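Local coordinates for protein alkaline serine protease (PDB 1V6C) that probably cleaves peptide bonds in proteins as a calcium-binding, subtilisin-like serine endopeptidase, at residues 128-133 with 166-171; 174-179 with 194-199; 190-195 with 411-416. All blocks are in the same frame, centred on the assembly; numbering follows the deposited sequence.

Overall arrangement
Following the chain from its N terminus, interaction 1 comes first: it closes the excursion from the end of strand 125-128, through helix 137-148 and strand 152-156, to the turn at 166-171. Interaction 2 follows in series, pairing strands 174-180 and 196-201 side by side and closing the loop between them. Interaction 3 starts inside that span, so it crosses interaction 2, and it reaches across more than two hundred residues to the loop before helix 421-430. Interactions 1 and 2 share one calcium ion, which Gln195 also brings into interaction 3. Together they tie the ligand cleft, the edge of the main sheet and a late calcium-binding loop into one side of the fold.

Interaction 1 (128-133 with 166-171). With CA (calcium ion), chain E; PMS (phenylmethanesulfonic acid), chain G.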
ATOM      1  N   MET A 128       3.542 -12.017   5.283  1.00 11.22           N
ATOM      2  CA  MET A 128       3.933 -11.327   6.505  1.00 12.23           C
ATOM      3  C   MET A 128       4.435  -9.908   6.276  1.00 12.61           C
ATOM      4  O   MET A 128       5.593  -9.697   5.912  1.00 12.40           O
ATOM      5  CB  MET A 128       5.008 -12.156   7.217  1.00 12.56           C
ATOM      6  CG  MET A 128       4.567 -13.596   7.473  1.00 13.45           C
ATOM      7  SD  MET A 128       5.888 -14.743   7.943  1.00 12.97           S
ATOM      8  CE  MET A 128       6.540 -15.179   6.329  1.00 13.84           C
ATOM      9  N   SER A 129       3.550  -8.937   6.478  1.00 12.37           N
ATOM     10  CA  SER A 129       3.908  -7.533   6.321  1.00 12.44           C
ATOM     11  C   SER A 129       4.410  -7.080   7.680  1.00 13.68           C
ATOM     12  O   SER A 129       3.777  -6.280   8.365  1.00 13.47           O
ATOM     13  CB  SER A 129       2.685  -6.711   5.897  1.00 13.69           C
ATOM     14  OG  SER A 129       2.324  -7.004   4.557  1.00 11.14           O
ATOM     15  N   LEU A 130       5.559  -7.626   8.066  1.00 13.56           N
ATOM     16  CA  LEU A 130       6.172  -7.327   9.350  1.00 13.55           C
ATOM     17  C   LEU A 130       7.647  -7.686   9.259  1.00 13.62           C
ATOM     18  O   LEU A 130       8.059  -8.402   8.347  1.00 12.01           O
ATOM     19  CB  LEU A 130       5.491  -8.152  10.447  1.00 15.11           C
ATOM     20  CG  LEU A 130       5.428  -9.668  10.216  1.00 16.76           C
ATOM     21  CD1 LEU A 130       6.743 -10.308  10.632  1.00 16.90           C
ATOM     22  CD2 LEU A 130       4.284 -10.268  11.023  1.00 17.08           C
ATOM     23  N   GLY A 131       8.438  -7.190  10.203  1.00 12.78           N
ATOM     24  CA  GLY A 131       9.854  -7.496  10.176  1.00 13.65           C
ATOM     25  C   GLY A 131      10.593  -7.062  11.421  1.00 13.36           C
ATOM     26  O   GLY A 131      10.187  -6.117  12.101  1.00 14.54           O
ATOM     27  N   GLY A 132      11.678  -7.773  11.718  1.00 12.15           N
ATOM     28  CA  GLY A 132      12.506  -7.468  12.870  1.00 13.36           C
ATOM     29  C   GLY A 132      13.953  -7.477  12.408  1.00 12.19           C
ATOM     30  O   GLY A 132      14.256  -7.998  11.339  1.00 10.71           O
ATOM     31  N   SER A 133      14.851  -6.909  13.204  1.00 11.47           N
ATOM     32  CA  SER A 133      16.262  -6.848  12.833  1.00 11.76           C
ATOM     33  C   SER A 133      17.040  -8.120  13.154  1.00 11.39           C
ATOM     34  O   SER A 133      18.048  -8.415  12.509  1.00 10.80           O
ATOM     35  CB  SER A 133      16.924  -5.662  13.537  1.00 13.47           C
ATOM     36  OG  SER A 133      16.736  -5.749  14.940  1.00 14.27           O
ATOM     37  N   SER A 166      15.779  -7.110   7.108  1.00 10.27           N
ATOM     38  CA  SER A 166      14.608  -7.261   7.953  1.00 10.86           C
ATOM     39  C   SER A 166      14.230  -8.731   7.826  1.00  9.97           C
ATOM     40  O   SER A 166      14.265  -9.290   6.731  1.00 10.05           O
ATOM     41  CB  SER A 166      13.460  -6.376   7.464  1.00 13.12           C
ATOM     42  OG  SER A 166      12.321  -6.528   8.295  1.00 18.57           O
ATOM     43  N   TYR A 167      13.896  -9.362   8.946  1.00  9.03           N
ATOM     44  CA  TYR A 167      13.510 -10.768   8.946  1.00 10.37           C
ATOM     45  C   TYR A 167      12.038 -10.848   9.324  1.00 10.50           C
ATOM     46  O   TYR A 167      11.554 -10.036  10.112  1.00 10.98           O
ATOM     47  CB  TYR A 167      14.391 -11.537   9.936  1.00  9.78           C
ATOM     48  CG  TYR A 167      15.849 -11.513   9.519  1.00  9.08           C
ATOM     49  CD1 TYR A 167      16.360 -12.475   8.646  1.00 10.85           C
ATOM     50  CD2 TYR A 167      16.693 -10.479   9.924  1.00 10.57           C
ATOM     51  CE1 TYR A 167      17.682 -12.403   8.179  1.00  9.07           C
ATOM     52  CE2 TYR A 167      18.019 -10.400   9.461  1.00 10.69           C
ATOM     53  CZ  TYR A 167      18.500 -11.363   8.588  1.00 12.32           C
ATOM     54  OH  TYR A 167      19.795 -11.273   8.102  1.00 12.14           O
ATOM     55  N   PRO A 168      11.319 -11.864   8.825  1.00 10.55           N
ATOM     56  CA  PRO A 168      11.715 -12.973   7.947  1.00 10.27           C
ATOM     57  C   PRO A 168      12.052 -12.727   6.469  1.00  9.90           C
ATOM     58  O   PRO A 168      12.553 -13.632   5.801  1.00 10.63           O
ATOM     59  CB  PRO A 168      10.549 -13.940   8.102  1.00 10.35           C
ATOM     60  CG  PRO A 168       9.384 -13.000   8.158  1.00 11.07           C
ATOM     61  CD  PRO A 168       9.871 -11.927   9.114  1.00 11.77           C
ATOM     62  N   ALA A 169      11.788 -11.533   5.953  1.00  9.39           N
ATOM     63  CA  ALA A 169      12.058 -11.255   4.543  1.00  8.48           C
ATOM     64  C   ALA A 169      13.460 -11.642   4.069  1.00  9.90           C
ATOM     65  O   ALA A 169      13.628 -12.139   2.955  1.00  8.89           O
ATOM     66  CB  ALA A 169      11.811  -9.780   4.244  1.00  8.76           C
ATOM     67  N   SER A 170      14.462 -11.428   4.914  1.00 10.77           N
ATOM     68  CA  SER A 170      15.837 -11.712   4.517  1.00  9.16           C
ATOM     69  C   SER A 170      16.343 -13.144   4.617  1.00 10.63           C
ATOM     70  O   SER A 170      17.529 -13.396   4.383  1.00 11.51           O
ATOM     71  CB  SER A 170      16.778 -10.762   5.254  1.00  7.78           C
ATOM     72  OG  SER A 170      16.444  -9.423   4.917  1.00 10.19           O
ATOM     73  N   TYR A 171      15.464 -14.082   4.965  1.00 10.68           N
ATOM     74  CA  TYR A 171      15.853 -15.492   5.002  1.00 10.71           C
ATOM     75  C   TYR A 171      15.701 -15.969   3.554  1.00 11.17           C
ATOM     76  O   TYR A 171      14.866 -15.445   2.816  1.00  9.89           O
ATOM     77  CB  TYR A 171      14.918 -16.305   5.905  1.00  9.63           C
ATOM     78  CG  TYR A 171      15.109 -16.076   7.386  1.00 10.43           C
ATOM     79  CD1 TYR A 171      14.028 -15.763   8.205  1.00  7.97           C
ATOM     80  CD2 TYR A 171      16.367 -16.195   7.973  1.00  8.03           C
ATOM     81  CE1 TYR A 171      14.192 -15.574   9.573  1.00 10.56           C
ATOM     82  CE2 TYR A 171      16.542 -16.009   9.338  1.00 10.63           C
ATOM     83  CZ  TYR A 171      15.451 -15.699  10.133  1.00 12.71           C
ATOM     84  OH  TYR A 171      15.620 -15.510  11.483  1.00 13.53           O
TER
HETATM   85 CA    CA E 505      14.468 -13.713   1.364  1.00 22.31          CA
HETATM   86  C   PMS G 501       5.773  -2.425   8.621  1.00 31.96           C
HETATM   87  S   PMS G 501       6.031  -3.326   7.072  1.00 28.67           S
HETATM   88  C1  PMS G 501       5.812  -3.322   9.886  1.00 33.75           C
HETATM   89  C2  PMS G 501       7.090  -3.562  10.511  1.00 34.28           C
HETATM   90  C3  PMS G 501       7.171  -4.383  11.682  1.00 35.14           C
HETATM   91  C4  PMS G 501       5.937  -4.948  12.197  1.00 35.19           C
HETATM   92  C5  PMS G 501       4.677  -4.715  11.587  1.00 34.01           C
HETATM   93  C6  PMS G 501       4.549  -3.903  10.417  1.00 34.24           C
HETATM   94  O2S PMS G 501       6.952  -4.423   7.347  1.00 30.48           O
HETATM   95  O1S PMS G 501       6.592  -2.441   6.079  1.00 30.76           O
HETATM   96  O   HOH W   1      10.409  -9.013   7.007  1.00  9.73           O
HETATM   97  O   HOH W   2      14.298 -12.831  -0.822  1.00 13.27           O
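The wall of the ligand cleft, probably the S1 side as in subtilisins, is backed here by a turn containing a cis-proline: Gly132 and Tyr167 exchange two backbone hydrogen bonds, an isolated antiparallel bridge. Gly132 N reaches Tyr167 O at 2.8 Å, and Tyr167 N returns to Gly132 O at 2.8 Å. Next to it, Ser166 OG lies 3.2 Å from Gly131 CA, where a side chain on Gly131 would collide with it. Pro168 turns the CG-CD edge of its ring to two apolar chains, CG toward Met128 and CD toward Leu130, 3.8 Å from CD1. Leu130 CB lies 3.7 Å from C4 of phenylmethanesulfonic acid. With alanine at Pro168 the methylenes that meet Met128 and Leu130 would be gone, and the Tyr167-Pro168 peptide, no longer a proline one, would probably lose its preference for cis, disturbing the turn. A water links Leu130 O to Ala169 N, while Ala169 O and Tyr171 O bind calcium. The chemistry implies a cleft wall fixed from behind by main-chain bonds and a rigid proline, on a turn whose carbonyls are held in place by the metal.

Interaction 2 (174-179 with 194-199); sequences VMSVAA and DQVEIS. With CA (calcium ion), chain E.
Ser176 and Glu197 meet where two parallel strands of the central sheet of the subtilase fold begin to pair. Ser176 O accepts a nearly straight bond from Glu197 N at 2.9 Å and a weak one from Ile198 N; further along, Ala178 N donates to Ile198 O at 2.9 Å. The Ser176 side chain points at the other strand, small enough for CB to rest 3.4 Å from Gln195 O, with OG beside Val196 CA. The next side chains sort themselves onto two faces. On one, Val177 and Ile198 lie side by side, their CG2 methyls 4.1 Å apart; Ile198 turns CG1 anti to its backbone N (chi1 -165°), which leaves CG2 to meet the valine. On the other are Ala178 and Ser199; Ala178 CB, a methyl that suits the tight spacing, also meets Val196 CG1 at 3.6 Å. Ser199 OG itself bonds to Thr414 O.

Glu197 crosses the Met175 chain at about a right angle. Met175 bends at its thioether, bringing CE to 3.6 Å from Glu197 OE2. Glu197 OE1 takes a water proton and also forms a salt bridge with Arg395. That water donates to Gln195 O, accepts from Ser176 N and binds calcium. Gln195 folds back at chi2 (-71°) to set OE1 on the same ion at 2.4 Å, while its NE2 bonds to Asp172; an uncharged amide can thus serve metal and acid at once. Val174 O is a further calcium ligand.

Strand 174-180 is flanked on its other side by strand 152-156, through backbone bonds of Met175 and Val177. Helix 368-385 packs on Val177, and helix 391-401 brings Arg395 and Asn399 against Met175.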
ATOM      1  N   VAL A 174      12.192 -17.070   2.134  1.00 11.26           N
ATOM      2  CA  VAL A 174      11.139 -16.058   2.045  1.00 11.13           C
ATOM      3  C   VAL A 174      11.381 -15.021   0.955  1.00 11.68           C
ATOM      4  O   VAL A 174      12.513 -14.599   0.737  1.00 10.93           O
ATOM      5  CB  VAL A 174      11.016 -15.302   3.388  1.00 10.83           C
ATOM      6  CG1 VAL A 174       9.886 -14.286   3.322  1.00 11.32           C
ATOM      7  CG2 VAL A 174      10.810 -16.286   4.528  1.00 11.13           C
ATOM      8  N   MET A 175      10.317 -14.601   0.274  1.00 10.62           N
ATOM      9  CA  MET A 175      10.453 -13.576  -0.757  1.00 10.75           C
ATOM     10  C   MET A 175      10.482 -12.195  -0.091  1.00 11.53           C
ATOM     11  O   MET A 175       9.540 -11.818   0.605  1.00 11.93           O
ATOM     12  CB  MET A 175       9.275 -13.619  -1.737  1.00 11.94           C
ATOM     13  CG  MET A 175       9.181 -14.870  -2.585  1.00 11.91           C
ATOM     14  SD  MET A 175       7.897 -14.680  -3.852  1.00 14.64           S
ATOM     15  CE  MET A 175       8.835 -13.957  -5.166  1.00 12.17           C
ATOM     16  N   SER A 176      11.560 -11.447  -0.302  1.00 10.31           N
ATOM     17  CA  SER A 176      11.677 -10.106   0.265  1.00 10.51           C
ATOM     18  C   SER A 176      11.054  -9.133  -0.733  1.00 10.97           C
ATOM     19  O   SER A 176      11.531  -9.007  -1.861  1.00 10.69           O
ATOM     20  CB  SER A 176      13.149  -9.754   0.490  1.00  9.10           C
ATOM     21  OG  SER A 176      13.281  -8.448   1.020  1.00  8.97           O
ATOM     22  N   VAL A 177       9.996  -8.444  -0.312  1.00 10.41           N
ATOM     23  CA  VAL A 177       9.278  -7.510  -1.180  1.00  9.29           C
ATOM     24  C   VAL A 177       9.594  -6.030  -0.973  1.00  9.53           C
ATOM     25  O   VAL A 177       9.516  -5.518   0.146  1.00  8.52           O
ATOM     26  CB  VAL A 177       7.749  -7.710  -1.025  1.00 10.16           C
ATOM     27  CG1 VAL A 177       6.992  -6.764  -1.951  1.00 10.05           C
ATOM     28  CG2 VAL A 177       7.390  -9.155  -1.325  1.00  9.25           C
ATOM     29  N   ALA A 178       9.935  -5.350  -2.066  1.00  8.48           N
ATOM     30  CA  ALA A 178      10.253  -3.924  -2.039  1.00  9.77           C
ATOM     31  C   ALA A 178       9.053  -3.110  -2.511  1.00 10.14           C
ATOM     32  O   ALA A 178       8.134  -3.650  -3.128  1.00 11.93           O
ATOM     33  CB  ALA A 178      11.459  -3.635  -2.934  1.00  7.02           C
ATOM     34  N   ALA A 179       9.078  -1.809  -2.232  1.00  9.58           N
ATOM     35  CA  ALA A 179       7.985  -0.921  -2.613  1.00 11.36           C
ATOM     36  C   ALA A 179       8.356   0.091  -3.692  1.00 11.25           C
ATOM     37  O   ALA A 179       9.431   0.685  -3.651  1.00 14.11           O
ATOM     38  CB  ALA A 179       7.481  -0.177  -1.382  1.00 11.19           C
ATOM     39  N   ASP A 194      20.551  -7.418  -0.805  1.00 11.32           N
ATOM     40  CA  ASP A 194      20.749  -8.418  -1.835  1.00 13.54           C
ATOM     41  C   ASP A 194      19.708  -9.524  -1.703  1.00 13.61           C
ATOM     42  O   ASP A 194      19.723 -10.492  -2.457  1.00 14.29           O
ATOM     43  CB  ASP A 194      22.181  -8.986  -1.800  1.00 14.60           C
ATOM     44  CG  ASP A 194      22.575  -9.545  -0.447  1.00 16.52           C
ATOM     45  OD1 ASP A 194      21.738  -9.577   0.480  1.00 14.12           O
ATOM     46  OD2 ASP A 194      23.747  -9.962  -0.321  1.00 17.90           O
ATOM     47  N   GLN A 195      18.799  -9.363  -0.741  1.00 13.39           N
ATOM     48  CA  GLN A 195      17.714 -10.319  -0.541  1.00 12.74           C
ATOM     49  C   GLN A 195      16.463  -9.817  -1.270  1.00 12.51           C
ATOM     50  O   GLN A 195      15.629 -10.619  -1.681  1.00 11.85           O
ATOM     51  CB  GLN A 195      17.396 -10.496   0.948  1.00 13.31           C
ATOM     52  CG  GLN A 195      18.283 -11.492   1.696  1.00 13.43           C
ATOM     53  CD  GLN A 195      18.013 -12.947   1.317  1.00 15.09           C
ATOM     54  OE1 GLN A 195      16.866 -13.351   1.126  1.00 12.37           O
ATOM     55  NE2 GLN A 195      19.074 -13.744   1.234  1.00 13.50           N
ATOM     56  N   VAL A 196      16.330  -8.497  -1.422  1.00 12.47           N
ATOM     57  CA  VAL A 196      15.166  -7.938  -2.122  1.00 11.95           C
ATOM     58  C   VAL A 196      14.993  -8.752  -3.401  1.00 13.33           C
ATOM     59  O   VAL A 196      15.905  -8.850  -4.231  1.00 11.65           O
ATOM     60  CB  VAL A 196      15.355  -6.439  -2.451  1.00 12.30           C
ATOM     61  CG1 VAL A 196      14.204  -5.944  -3.322  1.00 12.09           C
ATOM     62  CG2 VAL A 196      15.389  -5.632  -1.158  1.00 11.71           C
ATOM     63  N   GLU A 197      13.810  -9.330  -3.556  1.00 11.63           N
ATOM     64  CA  GLU A 197      13.533 -10.221  -4.674  1.00 12.64           C
ATOM     65  C   GLU A 197      12.558  -9.720  -5.727  1.00 12.12           C
ATOM     66  O   GLU A 197      12.694 -10.036  -6.910  1.00 11.87           O
ATOM     67  CB  GLU A 197      13.016 -11.536  -4.094  1.00 13.82           C
ATOM     68  CG  GLU A 197      13.201 -12.756  -4.960  1.00 17.54           C
ATOM     69  CD  GLU A 197      12.969 -14.030  -4.174  1.00 17.97           C
ATOM     70  OE1 GLU A 197      13.495 -14.127  -3.044  1.00 18.60           O
ATOM     71  OE2 GLU A 197      12.273 -14.933  -4.679  1.00 18.58           O
ATOM     72  N   ILE A 198      11.572  -8.943  -5.302  1.00 11.52           N
ATOM     73  CA  ILE A 198      10.570  -8.456  -6.236  1.00 11.93           C
ATOM     74  C   ILE A 198       9.924  -7.198  -5.668  1.00 12.98           C
ATOM     75  O   ILE A 198      10.028  -6.926  -4.469  1.00 12.78           O
ATOM     76  CB  ILE A 198       9.514  -9.565  -6.478  1.00 12.38           C
ATOM     77  CG1 ILE A 198       8.662  -9.243  -7.709  1.00 12.19           C
ATOM     78  CG2 ILE A 198       8.644  -9.736  -5.237  1.00 11.54           C
ATOM     79  CD1 ILE A 198       7.885 -10.446  -8.225  1.00 14.55           C
ATOM     80  N   SER A 199       9.257  -6.435  -6.528  1.00 11.73           N
ATOM     81  CA  SER A 199       8.621  -5.193  -6.107  1.00 12.08           C
ATOM     82  C   SER A 199       7.105  -5.195  -6.294  1.00 11.97           C
ATOM     83  O   SER A 199       6.568  -5.899  -7.146  1.00 11.31           O
ATOM     84  CB  SER A 199       9.213  -4.018  -6.892  1.00 13.24           C
ATOM     85  OG  SER A 199      10.615  -3.919  -6.707  1.00 14.63           O
TER
HETATM   86 CA    CA E 505      14.468 -13.713   1.364  1.00 22.31          CA
HETATM   87  O   HOH W   2      14.298 -12.831  -0.822  1.00 13.27           O

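Interaction 3 (190-195 with 411-416). With CA (calcium ion), chain E; CA (calcium ion), chain D.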
ATOM      1  N   SER A 190      12.010   2.262   1.148  1.00  9.88           N
ATOM      2  CA  SER A 190      12.172   0.824   0.950  1.00  8.62           C
ATOM      3  C   SER A 190      13.611   0.336   1.115  1.00 10.19           C
ATOM      4  O   SER A 190      14.493   0.702   0.345  1.00 10.01           O
ATOM      5  CB  SER A 190      11.631   0.429  -0.430  1.00  9.66           C
ATOM      6  OG  SER A 190      11.485  -0.974  -0.554  1.00  8.95           O
ATOM      7  N   GLN A 191      13.839  -0.498   2.127  1.00  9.78           N
ATOM      8  CA  GLN A 191      15.177  -1.025   2.380  1.00  9.69           C
ATOM      9  C   GLN A 191      15.708  -1.781   1.164  1.00 11.24           C
ATOM     10  O   GLN A 191      14.980  -2.532   0.513  1.00  9.94           O
ATOM     11  CB  GLN A 191      15.165  -1.919   3.629  1.00  9.16           C
ATOM     12  CG  GLN A 191      15.118  -1.120   4.930  1.00  9.91           C
ATOM     13  CD  GLN A 191      14.761  -1.956   6.146  1.00 11.05           C
ATOM     14  OE1 GLN A 191      15.419  -2.952   6.458  1.00 14.00           O
ATOM     15  NE2 GLN A 191      13.715  -1.545   6.849  1.00  6.65           N
ATOM     16  N   TYR A 192      16.980  -1.555   0.852  1.00 10.30           N
ATOM     17  CA  TYR A 192      17.616  -2.195  -0.290  1.00 12.11           C
ATOM     18  C   TYR A 192      18.676  -3.192   0.172  1.00 11.80           C
ATOM     19  O   TYR A 192      19.622  -2.828   0.869  1.00 11.77           O
ATOM     20  CB  TYR A 192      18.245  -1.134  -1.201  1.00 12.95           C
ATOM     21  CG  TYR A 192      19.206  -0.200  -0.496  1.00 15.01           C
ATOM     22  CD1 TYR A 192      18.739   0.846   0.301  1.00 15.37           C
ATOM     23  CD2 TYR A 192      20.584  -0.373  -0.613  1.00 16.09           C
ATOM     24  CE1 TYR A 192      19.625   1.696   0.967  1.00 18.43           C
ATOM     25  CE2 TYR A 192      21.475   0.467   0.048  1.00 19.02           C
ATOM     26  CZ  TYR A 192      20.989   1.498   0.835  1.00 18.74           C
ATOM     27  OH  TYR A 192      21.872   2.326   1.490  1.00 25.11           O
ATOM     28  N   THR A 193      18.501  -4.453  -0.208  1.00 10.95           N
ATOM     29  CA  THR A 193      19.437  -5.503   0.177  1.00 11.20           C
ATOM     30  C   THR A 193      19.602  -6.499  -0.958  1.00 12.58           C
ATOM     31  O   THR A 193      18.874  -6.450  -1.952  1.00 11.01           O
ATOM     32  CB  THR A 193      18.927  -6.297   1.395  1.00 10.79           C
ATOM     33  OG1 THR A 193      17.852  -7.154   0.982  1.00 10.57           O
ATOM     34  CG2 THR A 193      18.421  -5.355   2.480  1.00  9.80           C
ATOM     35  N   ASP A 194      20.551  -7.418  -0.805  1.00 11.32           N
ATOM     36  CA  ASP A 194      20.749  -8.418  -1.835  1.00 13.54           C
ATOM     37  C   ASP A 194      19.708  -9.524  -1.703  1.00 13.61           C
ATOM     38  O   ASP A 194      19.723 -10.492  -2.457  1.00 14.29           O
ATOM     39  CB  ASP A 194      22.181  -8.986  -1.800  1.00 14.60           C
ATOM     40  CG  ASP A 194      22.575  -9.545  -0.447  1.00 16.52           C
ATOM     41  OD1 ASP A 194      21.738  -9.577   0.480  1.00 14.12           O
ATOM     42  OD2 ASP A 194      23.747  -9.962  -0.321  1.00 17.90           O
ATOM     43  N   GLN A 195      18.799  -9.363  -0.741  1.00 13.39           N
ATOM     44  CA  GLN A 195      17.714 -10.319  -0.541  1.00 12.74           C
ATOM     45  C   GLN A 195      16.463  -9.817  -1.270  1.00 12.51           C
ATOM     46  O   GLN A 195      15.629 -10.619  -1.681  1.00 11.85           O
ATOM     47  CB  GLN A 195      17.396 -10.496   0.948  1.00 13.31           C
ATOM     48  CG  GLN A 195      18.283 -11.492   1.696  1.00 13.43           C
ATOM     49  CD  GLN A 195      18.013 -12.947   1.317  1.00 15.09           C
ATOM     50  OE1 GLN A 195      16.866 -13.351   1.126  1.00 12.37           O
ATOM     51  NE2 GLN A 195      19.074 -13.744   1.234  1.00 13.50           N
ATOM     52  N   ASP A 411      18.489  -5.850  -8.948  1.00 16.20           N
ATOM     53  CA  ASP A 411      19.171  -4.835  -8.157  1.00 14.39           C
ATOM     54  C   ASP A 411      18.617  -4.860  -6.736  1.00 13.67           C
ATOM     55  O   ASP A 411      17.539  -5.408  -6.494  1.00 11.93           O
ATOM     56  CB  ASP A 411      19.021  -3.436  -8.780  1.00 13.48           C
ATOM     57  CG  ASP A 411      17.573  -3.046  -9.025  1.00 15.75           C
ATOM     58  OD1 ASP A 411      17.129  -3.105 -10.190  1.00 15.37           O
ATOM     59  OD2 ASP A 411      16.883  -2.679  -8.055  1.00 13.69           O
ATOM     60  N   ASN A 412      19.360  -4.277  -5.801  1.00 13.20           N
ATOM     61  CA  ASN A 412      18.958  -4.269  -4.398  1.00 13.72           C
ATOM     62  C   ASN A 412      17.729  -3.427  -4.078  1.00 13.19           C
ATOM     63  O   ASN A 412      17.079  -3.637  -3.054  1.00 13.64           O
ATOM     64  CB  ASN A 412      20.125  -3.809  -3.520  1.00 12.66           C
ATOM     65  CG  ASN A 412      21.277  -4.798  -3.507  1.00 14.89           C
ATOM     66  OD1 ASN A 412      22.204  -4.672  -2.705  1.00 13.52           O
ATOM     67  ND2 ASN A 412      21.228  -5.788  -4.395  1.00 12.52           N
ATOM     68  N   GLN A 413      17.412  -2.474  -4.945  1.00 13.38           N
ATOM     69  CA  GLN A 413      16.259  -1.612  -4.721  1.00 12.84           C
ATOM     70  C   GLN A 413      14.930  -2.249  -5.113  1.00 12.60           C
ATOM     71  O   GLN A 413      13.969  -2.219  -4.341  1.00 11.62           O
ATOM     72  CB  GLN A 413      16.423  -0.293  -5.488  1.00 14.17           C
ATOM     73  CG  GLN A 413      17.413   0.683  -4.861  1.00 14.84           C
ATOM     74  CD  GLN A 413      18.857   0.254  -5.026  1.00 15.29           C
ATOM     75  OE1 GLN A 413      19.703   0.551  -4.180  1.00 18.99           O
ATOM     76  NE2 GLN A 413      19.153  -0.430  -6.122  1.00 13.94           N
ATOM     77  N   THR A 414      14.881  -2.841  -6.302  1.00 12.75           N
ATOM     78  CA  THR A 414      13.644  -3.430  -6.804  1.00 12.19           C
ATOM     79  C   THR A 414      13.668  -4.934  -7.068  1.00 12.28           C
ATOM     80  O   THR A 414      12.676  -5.498  -7.531  1.00 11.97           O
ATOM     81  CB  THR A 414      13.223  -2.730  -8.104  1.00 13.43           C
ATOM     82  OG1 THR A 414      14.247  -2.912  -9.091  1.00 14.61           O
ATOM     83  CG2 THR A 414      13.037  -1.238  -7.868  1.00 14.05           C
ATOM     84  N   GLY A 415      14.789  -5.588  -6.777  1.00 12.44           N
ATOM     85  CA  GLY A 415      14.873  -7.017  -7.017  1.00 12.12           C
ATOM     86  C   GLY A 415      14.733  -7.291  -8.502  1.00 14.00           C
ATOM     87  O   GLY A 415      15.317  -6.577  -9.319  1.00 14.13           O
ATOM     88  N   TYR A 416      13.961  -8.311  -8.866  1.00 13.67           N
ATOM     89  CA  TYR A 416      13.776  -8.631 -10.279  1.00 14.68           C
ATOM     90  C   TYR A 416      12.834  -7.661 -10.983  1.00 15.92           C
ATOM     91  O   TYR A 416      12.731  -7.664 -12.214  1.00 16.33           O
ATOM     92  CB  TYR A 416      13.273 -10.065 -10.436  1.00 15.99           C
ATOM     93  CG  TYR A 416      14.348 -11.090 -10.162  1.00 17.04           C
ATOM     94  CD1 TYR A 416      15.482 -11.172 -10.975  1.00 20.02           C
ATOM     95  CD2 TYR A 416      14.261 -11.943  -9.064  1.00 17.83           C
ATOM     96  CE1 TYR A 416      16.503 -12.078 -10.697  1.00 19.96           C
ATOM     97  CE2 TYR A 416      15.279 -12.851  -8.776  1.00 19.59           C
ATOM     98  CZ  TYR A 416      16.395 -12.912  -9.594  1.00 20.69           C
ATOM     99  OH  TYR A 416      17.412 -13.792  -9.298  1.00 20.90           O
TER
HETATM  100 CA    CA E 505      14.468 -13.713   1.364  1.00 22.31          CA
HETATM  101 CA    CA D 504      16.568  -3.928 -12.317  1.00 15.82          CA
HETATM  102  O   HOH W   3      13.826  -1.563  -1.644  1.00 11.59           O
HETATM  103  O   HOH W   2      14.298 -12.831  -0.822  1.00 13.27           O
HETATM  104  O   HOH W   4      14.667  -4.590 -11.105  1.00 13.52           O
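Two loops 216 residues apart meet with one direct hydrogen bond, Thr193 N to Asn412 O at 3.3 Å, and that one is weak and bent. Within the subtilase fold, an Asx motif at Asp411 helps shape the 411-416 loop and an ST turn at Thr193 the 190-195 loop. What meets between them is mostly CH and carbonyl. Asn412 O also lies 3.2 Å from Tyr192 CA, and Asn412 CA returns the contact to Thr193 O. The Asn412 side chain lies against the Thr193 carbonyl, with CG 3.3 Å from Thr193 O, though its ND2 is too poorly angled for a bond there.

Tyr192 CG stands between its backbone N and carbonyl carbon (chi1 54°), and beside the ring Gln413 runs the same way, their flat groups 25° apart. Gln413 OE1 comes obliquely to the ring and lies 3.7 Å from Tyr192 CB. A water bridges the loops where direct bonds are few, hydrogen-bonded to Ser190 OG and to the carbonyl oxygens Gln191 O and Gln413 O.

Asp411 is suited to a double task. Its OD1 binds a second calcium, together with Asp404 and the carbonyls of Leu405, Val407 and Gly409, while OD2 accepts from Thr414 N at 2.7 Å and from Thr414 OG1. One water on that calcium donates to Thr414 OG1 and, at 2.7 Å, to Gly415 O.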